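Local coordinates for putative tRNA (Adenine(37)-N6)-methyltransferase (Pseudomonas aeruginosa, PDB 7BTU) that probably methylates the N6-threonylcarbamoyladenosine at position 37 of tRNA, using S-adenosyl-L-methionine as methyl donor, as a TrmO-family enzyme, at the interface of chains A and B. Sequence-based numbering; all coordinates share one arbitrary frame. Chains: chain A/B, Putative tRNA (Adenine(37)-N6)-methyltransferase.

Contact 1: the interface of chains A and B. Residues chain A 14, 135-138; chain B 94, 96, 101.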
# COMPACT_ATOMS: atom_id res chain seq x y z
N ILE A 14 -1.64 15.64 6.61
CA ILE A 14 -2.34 15.59 7.90
C ILE A 14 -1.40 15.63 9.10
O ILE A 14 -1.86 15.73 10.25
CB ILE A 14 -3.20 14.31 7.97
CG1 ILE A 14 -2.26 13.10 7.95
CG2 ILE A 14 -4.20 14.24 6.80
CD1 ILE A 14 -3.03 11.73 8.23
N ASP A 135 -1.95 10.34 4.72
CA ASP A 135 -3.04 9.44 5.06
C ASP A 135 -2.47 8.33 5.94
O ASP A 135 -1.25 8.03 5.90
CB ASP A 135 -3.70 8.84 3.80
CG ASP A 135 -5.13 8.29 4.02
OD1 ASP A 135 -5.68 8.37 5.16
OD2 ASP A 135 -5.70 7.74 3.04
N ILE A 136 -3.36 7.76 6.72
CA ILE A 136 -3.15 6.59 7.56
C ILE A 136 -4.25 5.60 7.20
O ILE A 136 -5.42 5.98 7.17
CB ILE A 136 -3.28 6.96 9.07
CG1 ILE A 136 -2.26 8.03 9.51
CG2 ILE A 136 -3.17 5.66 9.95
CD1 ILE A 136 -2.78 8.82 10.72
N LYS A 137 -3.89 4.34 6.97
CA LYS A 137 -4.87 3.27 6.73
C LYS A 137 -4.49 2.07 7.58
O LYS A 137 -3.30 1.75 7.66
CB LYS A 137 -4.89 2.85 5.25
CG LYS A 137 -5.31 3.97 4.27
CD LYS A 137 -5.11 3.50 2.78
CE LYS A 137 -5.88 4.41 1.80
NZ LYS A 137 -5.34 5.72 1.78
N PRO A 138 -5.46 1.36 8.18
CA PRO A 138 -5.12 0.11 8.87
C PRO A 138 -4.59 -0.93 7.89
O PRO A 138 -5.05 -1.02 6.75
CB PRO A 138 -6.47 -0.35 9.49
CG PRO A 138 -7.51 0.27 8.51
CD PRO A 138 -6.91 1.61 8.13
N PHE B 94 -9.22 6.97 10.12
CA PHE B 94 -7.89 6.39 9.97
C PHE B 94 -7.84 4.94 10.44
O PHE B 94 -6.81 4.29 10.27
CB PHE B 94 -6.87 7.23 10.74
CG PHE B 94 -6.73 8.62 10.18
CD1 PHE B 94 -6.59 8.81 8.81
CD2 PHE B 94 -6.74 9.73 11.01
CE1 PHE B 94 -6.41 10.14 8.28
CE2 PHE B 94 -6.58 11.01 10.49
CZ PHE B 94 -6.44 11.23 9.14
N THR B 96 -10.06 2.89 9.15
CA THR B 96 -10.86 2.33 8.08
C THR B 96 -10.20 2.58 6.74
O THR B 96 -9.31 3.43 6.58
CB THR B 96 -12.27 2.95 8.00
OG1 THR B 96 -12.15 4.24 7.37
CG2 THR B 96 -12.95 3.09 9.37
N ARG B 101 -12.11 10.33 2.62
CA ARG B 101 -11.04 10.47 3.61
C ARG B 101 -10.14 11.66 3.25
O ARG B 101 -10.18 12.15 2.12
CB ARG B 101 -10.24 9.17 3.72
CG ARG B 101 -9.55 8.80 2.47
CD ARG B 101 -8.99 7.36 2.58
NE ARG B 101 -8.26 7.09 3.82
CZ ARG B 101 -8.73 6.38 4.85
NH1 ARG B 101 -9.97 5.88 4.85
NH2 ARG B 101 -7.97 6.22 5.91
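Strand 132-138 of chain A runs extended past B:Phe94, in the 3-10 turn 93-95, and the loop residues B:Thr96 and B:Arg101, offering side chains as well as a backbone carbonyl. B:Arg101 bends at chi3 (-48°) and brings its guanidinium side-on to A:Asp135. B:Arg101 NE donates to A:Asp135 OD2 at 2.8 Å, on that oxygen's syn lone pair; B:Arg101 NH2 meets A:Asp135 OD1 at 3.2 Å from the syn side. The two planes are turned 39° against each other, yet both oxygens stay near the guanidinium plane. B:Arg101 NH2 also donates to the carbonyl A:Ile136 O at 2.8 Å. Arginine suits this place because one flat cation serves a carboxylate and a peptide oxygen together. A:Lys137 NZ comes to A:Asp135 OD2 from above the carboxylate plane, modelled too close for its geometry to be trusted, and may also favour the negative charge. The flat ring of B:Phe94 suits its place by giving a face to A:Ile136 and a rim to A:Ile14, whose CD1 lies 3.6 Å from B:Phe94 CZ. A:Pro138 CG packs on B:Thr96 CA (4.0 Å). Charge pairing and apolar packing thus join the subunits in the deposited dimer, which may be the working form.

Contact 2: the interface of chains A and B. Residues chain A 63, 138-140, 144; chain B 97, 151, 154.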
# COMPACT_ATOMS: atom_id res chain seq x y z
N TRP A 63 -0.66 1.45 7.15
CA TRP A 63 -0.07 2.06 5.96
C TRP A 63 -0.01 3.56 6.15
O TRP A 63 -1.01 4.18 6.53
CB TRP A 63 -0.96 1.81 4.75
CG TRP A 63 -0.98 0.36 4.37
CD1 TRP A 63 -2.00 -0.55 4.59
CD2 TRP A 63 0.08 -0.36 3.71
NE1 TRP A 63 -1.64 -1.80 4.08
CE2 TRP A 63 -0.38 -1.70 3.53
CE3 TRP A 63 1.36 0.00 3.24
CZ2 TRP A 63 0.41 -2.68 2.92
CZ3 TRP A 63 2.15 -0.98 2.62
CH2 TRP A 63 1.68 -2.29 2.48
N PRO A 138 -5.46 1.36 8.18
CA PRO A 138 -5.12 0.11 8.87
C PRO A 138 -4.59 -0.93 7.89
O PRO A 138 -5.05 -1.02 6.75
CB PRO A 138 -6.47 -0.35 9.49
CG PRO A 138 -7.51 0.27 8.51
CD PRO A 138 -6.91 1.61 8.13
N TYR A 139 -3.62 -1.71 8.34
CA TYR A 139 -3.19 -2.87 7.58
C TYR A 139 -4.24 -3.97 7.78
O TYR A 139 -4.61 -4.30 8.92
CB TYR A 139 -1.82 -3.34 8.07
CG TYR A 139 -1.21 -4.41 7.21
CD1 TYR A 139 -1.49 -5.74 7.44
CD2 TYR A 139 -0.35 -4.09 6.16
CE1 TYR A 139 -0.94 -6.75 6.62
CE2 TYR A 139 0.23 -5.08 5.35
CZ TYR A 139 -0.09 -6.40 5.57
OH TYR A 139 0.41 -7.37 4.74
N VAL A 140 -4.70 -4.55 6.68
CA VAL A 140 -5.76 -5.58 6.75
C VAL A 140 -5.21 -6.86 6.11
O VAL A 140 -5.10 -6.92 4.88
CB VAL A 140 -7.02 -5.13 5.99
CG1 VAL A 140 -8.09 -6.25 6.05
CG2 VAL A 140 -7.57 -3.80 6.54
N ASP A 144 -4.27 -7.36 2.20
CA ASP A 144 -2.99 -6.74 1.89
C ASP A 144 -1.83 -7.72 1.78
O ASP A 144 -0.79 -7.36 1.21
CB ASP A 144 -2.59 -5.72 2.98
CG ASP A 144 -3.53 -4.54 3.08
OD1 ASP A 144 -4.30 -4.29 2.13
OD2 ASP A 144 -3.52 -3.88 4.13
N ARG B 97 -10.71 1.84 5.77
CA ARG B 97 -10.41 2.09 4.37
C ARG B 97 -11.58 2.79 3.68
O ARG B 97 -11.81 2.60 2.48
CB ARG B 97 -10.08 0.77 3.67
CG ARG B 97 -8.87 0.07 4.22
CD ARG B 97 -8.80 -1.34 3.66
NE ARG B 97 -7.56 -1.98 4.06
CZ ARG B 97 -6.36 -1.69 3.56
NH1 ARG B 97 -6.21 -0.77 2.59
NH2 ARG B 97 -5.31 -2.31 4.04
N ASN B 151 -5.56 -7.50 12.88
CA ASN B 151 -6.54 -6.41 12.76
C ASN B 151 -7.87 -6.94 13.26
O ASN B 151 -8.51 -7.71 12.56
CB ASN B 151 -6.66 -5.92 11.32
CG ASN B 151 -7.68 -4.78 11.16
OD1 ASN B 151 -8.77 -4.78 11.78
ND2 ASN B 151 -7.34 -3.83 10.29
N ALA B 154 -11.40 -5.27 11.21
CA ALA B 154 -11.71 -5.75 9.88
C ALA B 154 -12.16 -7.20 9.99
O ALA B 154 -11.33 -8.11 10.08
CB ALA B 154 -10.51 -5.62 8.95
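This is a mixed polar and apolar patch of the two-fold A-B interface, where an arginine and an asparagine of one subunit reach the segment following strand 132-138 of the other and so extend the contact in the deposited dimer. B:Arg97, although poorly ordered, stretches from CG to NE and directs its guanidinium toward A:Asp144, forming a salt bridge whose exact geometry is doubtful. Its length suits it to reach a carboxylate across the subunit boundary, and its guanidinium end passes beside A:Val140 CG2. The carboxylate of A:Asp144 is fixed from within chain A: A:Trp63 NE1 donates to A:Asp144 OD2 at 2.8 Å, as does the backbone A:Val140 N. The two donors come from opposite faces of the carboxylate plane, which should restrain its rotation and may favour the ionised carboxylate that B:Arg97 approaches. A:Val140 CG1, anti to the backbone N (chi1 178°), touches B:Ala154 CB at 3.8 Å; the short side chain of alanine suits a place where a valine methyl comes up against a loop. B:Asn151 OD1 accepts from B:Ala154 N, which positions the amide and makes asparagine apt here. B:Asn151 ND2 then donates to A:Tyr139 O at 3.1 Å, almost straight but from above the carbonyl plane.

Contact 3: the interface of chains A and B. Residues chain A 92-95; chain B 14, 52-53, 136.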
# COMPACT_ATOMS: atom_id res chain seq x y z
N GLY A 92 12.65 0.61 -15.39
CA GLY A 92 11.53 1.54 -15.52
C GLY A 92 11.01 2.00 -14.16
O GLY A 92 10.97 1.22 -13.20
N VAL A 93 10.56 3.26 -14.08
CA VAL A 93 10.20 3.80 -12.77
C VAL A 93 9.05 3.02 -12.14
O VAL A 93 9.02 2.80 -10.92
CB VAL A 93 9.87 5.30 -12.88
CG1 VAL A 93 8.64 5.53 -13.78
CG2 VAL A 93 9.70 5.85 -11.51
N PHE A 94 8.13 2.53 -12.95
CA PHE A 94 7.02 1.79 -12.36
C PHE A 94 7.37 0.36 -11.95
O PHE A 94 6.56 -0.32 -11.31
CB PHE A 94 5.86 1.83 -13.38
CG PHE A 94 5.34 3.21 -13.62
CD1 PHE A 94 5.06 4.04 -12.57
CD2 PHE A 94 5.17 3.69 -14.90
CE1 PHE A 94 4.55 5.33 -12.78
CE2 PHE A 94 4.70 4.97 -15.13
CZ PHE A 94 4.37 5.79 -14.06
N ALA A 95 8.56 -0.11 -12.31
CA ALA A 95 9.06 -1.39 -11.86
C ALA A 95 9.94 -1.26 -10.61
O ALA A 95 10.62 -2.23 -10.25
CB ALA A 95 9.86 -2.08 -12.97
N ILE B 14 -1.41 9.54 -13.83
CA ILE B 14 -0.59 8.96 -14.90
C ILE B 14 -1.42 8.13 -15.86
O ILE B 14 -0.93 7.75 -16.92
CB ILE B 14 0.53 8.13 -14.25
CG1 ILE B 14 -0.07 7.09 -13.33
CG2 ILE B 14 1.45 9.08 -13.43
CD1 ILE B 14 0.83 5.90 -13.02
N ALA B 52 8.99 2.87 -19.30
CA ALA B 52 8.57 3.14 -17.93
C ALA B 52 8.18 1.87 -17.19
O ALA B 52 8.12 1.88 -15.95
CB ALA B 52 7.39 4.10 -17.96
N LEU B 53 7.95 0.78 -17.92
CA LEU B 53 7.44 -0.48 -17.39
C LEU B 53 8.49 -1.59 -17.39
O LEU B 53 8.23 -2.66 -16.85
CB LEU B 53 6.26 -0.94 -18.25
CG LEU B 53 5.13 0.10 -18.46
CD1 LEU B 53 4.04 -0.54 -19.34
CD2 LEU B 53 4.57 0.50 -17.15
N ILE B 136 2.16 3.47 -9.92
CA ILE B 136 2.30 2.02 -10.04
C ILE B 136 3.61 1.67 -9.34
O ILE B 136 4.64 2.31 -9.62
CB ILE B 136 2.42 1.57 -11.51
CG1 ILE B 136 1.23 2.07 -12.34
CG2 ILE B 136 2.65 0.03 -11.59
CD1 ILE B 136 1.54 2.17 -13.84
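A backbone hydrogen bond and a phenylalanine packed among aliphatic groups make up this contact. The polar part is the amide A:Phe94 N, which donates to the carbonyl B:Ala52 O at 3.1 Å. It ties the 3-10 turn 93-95 of chain A to the 3-10 turn 50-52 of chain B, and because it is made by main-chain atoms it should help to hold the backbone from which the ring projects.

The apolar part centres on the ring of A:Phe94, whose CG is anti to the carbonyl carbon (chi1 -64°), a setting that carries the ring into the partner subunit. As in the symmetry-related patch, B:Ile136 CD1 lies over one face toward the rim and B:Ile14 CD1 meets the ring end. On the face opposite B:Ile136 is A:Val93 CG1, 3.9 Å above the plane of the A:Phe94 ring and over its centre, so a neighbour in the same turn backs the ring. Along one side of the ring comes B:Ala52 CB, at 3.8 Å from A:Phe94 CD2. B:Leu53 CD2 lies 3.9 Å from A:Phe94 CD2. Aliphatic groups, whether branched or as small as alanine, suit a flat aromatic group, since their methyls can cover a face or meet a rim without needing polar partners. In the fold, the ring projects from a short turn of chain A toward strand 132-138, turn 50-52 and the loop at B:Ile14 of chain B.

Contacts 1 and 2 are neighbours, with the centres of their C-alpha atoms about 10 Å apart, and they share A:Pro138 at the end of strand 132-138. The centre of the C-alpha atoms of contact 3 lies about 25 Å from that of each. It belongs to the symmetry-related half of the interface: the Phe94 that enters from chain B in contact 1 enters from chain A in contact 3, and Ile14 and Ile136 exchange chains likewise. Each subunit therefore gives its 3-10 turn 93-95 and receives that of its partner beside strand 132-138. Such reciprocal pairing at separate places would resist rocking of one subunit against the other.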